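Local coordinates for protein pheromone from Euplotes raikovi Er-13 (Euplotes raikovi, PDB 6E6N) that probably acts as a secreted, disulfide-stabilised mating signal, a small helical pheromone by which cells of this ciliate recognise one another, at residues A6-C10 with Y33-C38. Sequence-based numbering, arbitrary orientation.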
loop_
_atom_site.group_PDB
_atom_site.type_symbol
_atom_site.label_atom_id
_atom_site.label_comp_id
_atom_site.label_asym_id
_atom_site.label_seq_id
_atom_site.Cartn_x
_atom_site.Cartn_y
_atom_site.Cartn_z
ATOM N N ALA A 6 -5.103 -3.122 -1.175
ATOM C CA ALA A 6 -3.903 -3.181 -2.036
ATOM C C ALA A 6 -2.751 -3.840 -1.345
ATOM O O ALA A 6 -2.068 -4.682 -1.900
ATOM C CB ALA A 6 -3.561 -1.750 -2.501
ATOM N N ALA A 7 -2.512 -3.443 -0.070
ATOM C CA ALA A 7 -1.438 -4.019 0.722
ATOM C C ALA A 7 -1.657 -5.527 0.910
ATOM O O ALA A 7 -0.684 -6.307 0.716
ATOM C CB ALA A 7 -1.292 -3.311 2.064
ATOM N N GLN A 8 -2.877 -5.944 1.231
ATOM C CA GLN A 8 -3.114 -7.321 1.612
ATOM C C GLN A 8 -2.918 -8.214 0.397
ATOM O O GLN A 8 -2.442 -9.348 0.512
ATOM C CB GLN A 8 -4.529 -7.494 2.172
ATOM C CG GLN A 8 -4.836 -8.926 2.536
ATOM C CD GLN A 8 -5.280 -9.854 1.442
ATOM O OE1 GLN A 8 -5.722 -9.435 0.364
ATOM N NE2 GLN A 8 -5.225 -11.145 1.746
ATOM N N GLN A 9 -3.272 -7.672 -0.765
ATOM C CA GLN A 9 -3.118 -8.346 -2.044
ATOM C C GLN A 9 -1.651 -8.346 -2.559
ATOM O O GLN A 9 -1.386 -8.928 -3.597
ATOM C CB GLN A 9 -4.053 -7.627 -3.049
ATOM C CG GLN A 9 -5.537 -7.844 -2.776
ATOM C CD GLN A 9 -5.976 -9.231 -3.144
ATOM O OE1 GLN A 9 -5.860 -9.623 -4.309
ATOM N NE2 GLN A 9 -6.466 -10.005 -2.160
ATOM N N CYS A 10 -0.704 -7.775 -1.816
ATOM C CA CYS A 10 0.681 -7.748 -2.267
ATOM C C CYS A 10 0.863 -7.070 -3.613
ATOM O O CYS A 10 1.525 -7.579 -4.548
ATOM C CB CYS A 10 1.326 -9.140 -2.167
ATOM S SG CYS A 10 1.571 -9.731 -0.444
ATOM N N TYR A 33 4.284 -2.648 4.558
ATOM C CA TYR A 33 3.645 -3.960 4.515
ATOM C C TYR A 33 4.161 -4.809 3.399
ATOM O O TYR A 33 4.532 -5.979 3.629
ATOM C CB TYR A 33 2.133 -3.840 4.451
ATOM C CG TYR A 33 1.460 -5.221 4.516
ATOM C CD1 TYR A 33 1.285 -5.847 5.726
ATOM C CD2 TYR A 33 1.140 -5.915 3.374
ATOM C CE1 TYR A 33 0.775 -7.142 5.813
ATOM C CE2 TYR A 33 0.596 -7.215 3.451
ATOM C CZ TYR A 33 0.414 -7.809 4.698
ATOM O OH TYR A 33 -0.080 -9.085 4.791
ATOM N N ILE A 34 4.162 -4.292 2.173
ATOM C CA ILE A 34 4.576 -5.136 1.038
ATOM C C ILE A 34 6.060 -5.469 1.053
ATOM O O ILE A 34 6.471 -6.539 0.639
ATOM C CB ILE A 34 4.148 -4.601 -0.348
ATOM C CG1 ILE A 34 4.904 -3.310 -0.724
ATOM C CG2 ILE A 34 2.653 -4.458 -0.410
ATOM C CD1 ILE A 34 4.657 -2.858 -2.167
ATOM N N TRP A 35 6.869 -4.576 1.594
ATOM C CA TRP A 35 8.285 -4.838 1.673
ATOM C C TRP A 35 8.592 -5.879 2.712
ATOM O O TRP A 35 9.539 -6.625 2.535
ATOM C CB TRP A 35 9.010 -3.558 1.974
ATOM C CG TRP A 35 8.995 -2.589 0.808
ATOM C CD1 TRP A 35 8.737 -2.862 -0.482
ATOM C CD2 TRP A 35 9.264 -1.201 0.891
ATOM N NE1 TRP A 35 8.836 -1.698 -1.241
ATOM C CE2 TRP A 35 9.188 -0.677 -0.415
ATOM C CE3 TRP A 35 9.625 -0.352 1.948
ATOM C CZ2 TRP A 35 9.400 0.656 -0.697
ATOM C CZ3 TRP A 35 9.860 1.006 1.656
ATOM C CH2 TRP A 35 9.731 1.476 0.337
ATOM N N ASN A 36 7.783 -5.960 3.797
ATOM C CA ASN A 36 8.044 -6.887 4.897
ATOM C C ASN A 36 7.354 -8.216 4.714
ATOM O O ASN A 36 7.837 -9.259 5.122
ATOM C CB ASN A 36 7.643 -6.285 6.247
ATOM C CG ASN A 36 8.233 -7.058 7.428
ATOM O OD1 ASN A 36 9.366 -7.576 7.357
ATOM N ND2 ASN A 36 7.457 -7.190 8.507
ATOM N N ASN A 37 6.181 -8.201 4.140
ATOM C CA ASN A 37 5.309 -9.360 4.119
ATOM C C ASN A 37 5.034 -9.977 2.741
ATOM O O ASN A 37 4.337 -10.976 2.651
ATOM C CB ASN A 37 3.987 -9.009 4.829
ATOM C CG ASN A 37 4.213 -8.633 6.284
ATOM O OD1 ASN A 37 4.592 -9.470 7.113
ATOM N ND2 ASN A 37 4.123 -7.357 6.572
ATOM N N CYS A 38 5.603 -9.433 1.680
ATOM C CA CYS A 38 5.267 -9.888 0.311
ATOM C C CYS A 38 6.523 -10.176 -0.461
ATOM O O CYS A 38 6.445 -11.028 -1.346
ATOM C CB CYS A 38 4.454 -8.844 -0.456
ATOM S SG CYS A 38 2.888 -8.363 0.302
ATOM O OXT CYS A 38 7.579 -9.578 -0.194
HETATM O O HOH W 1 -1.202 -10.369 2.745
#
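The Tyr33 ring meets helix 2-8 through its CD2-CE2 edge, which lies against the carbonyl of Ala7: Ala7 O is 3.2 Å from Tyr33 CE2 and close to the ring plane. Ala7 CB also reaches the ring, 3.8 Å from Tyr33 CD2, while Asn37 CB, one helical turn further along, sits over one face, 3.7 Å above the plane and offset toward the rim. With CG anti to the backbone N (chi1 -176°), the ring reaches across to helix 2-8, and a water in its plane links the hydroxyl to the backbone of Gln8, 2.7 Å from Tyr33 OH and donating to Gln8 O. The Ala7 carbonyl also accepts from Cys10 N, within the Schellman motif that ends helix 2-8, and Ile34 CG2 packs loosely against it from helix 24-37. At the motif itself, Cys10 is joined to Cys38 by a disulfide with SG-SG 2.0 Å and chi3 -75°, which ties the end of helix 2-8 covalently to the C-terminal residue. Asn37 ND2 also hydrogen-bonds to Tyr33 O at a long 3.3 Å, in the carbonyl plane and on a lone pair, though bent at the hydrogen (137°), adding a second donor to a carbonyl already bound by Asn37 N. The contact thus joins the C-terminal ends of helices 2-8 and 24-37 in the three-helix, three-disulfide fold of the Euplotes raikovi pheromones, with helix 13-20 touching both, through Ala19 on Ala6 and through Glu13 and Cys16 on Ile34.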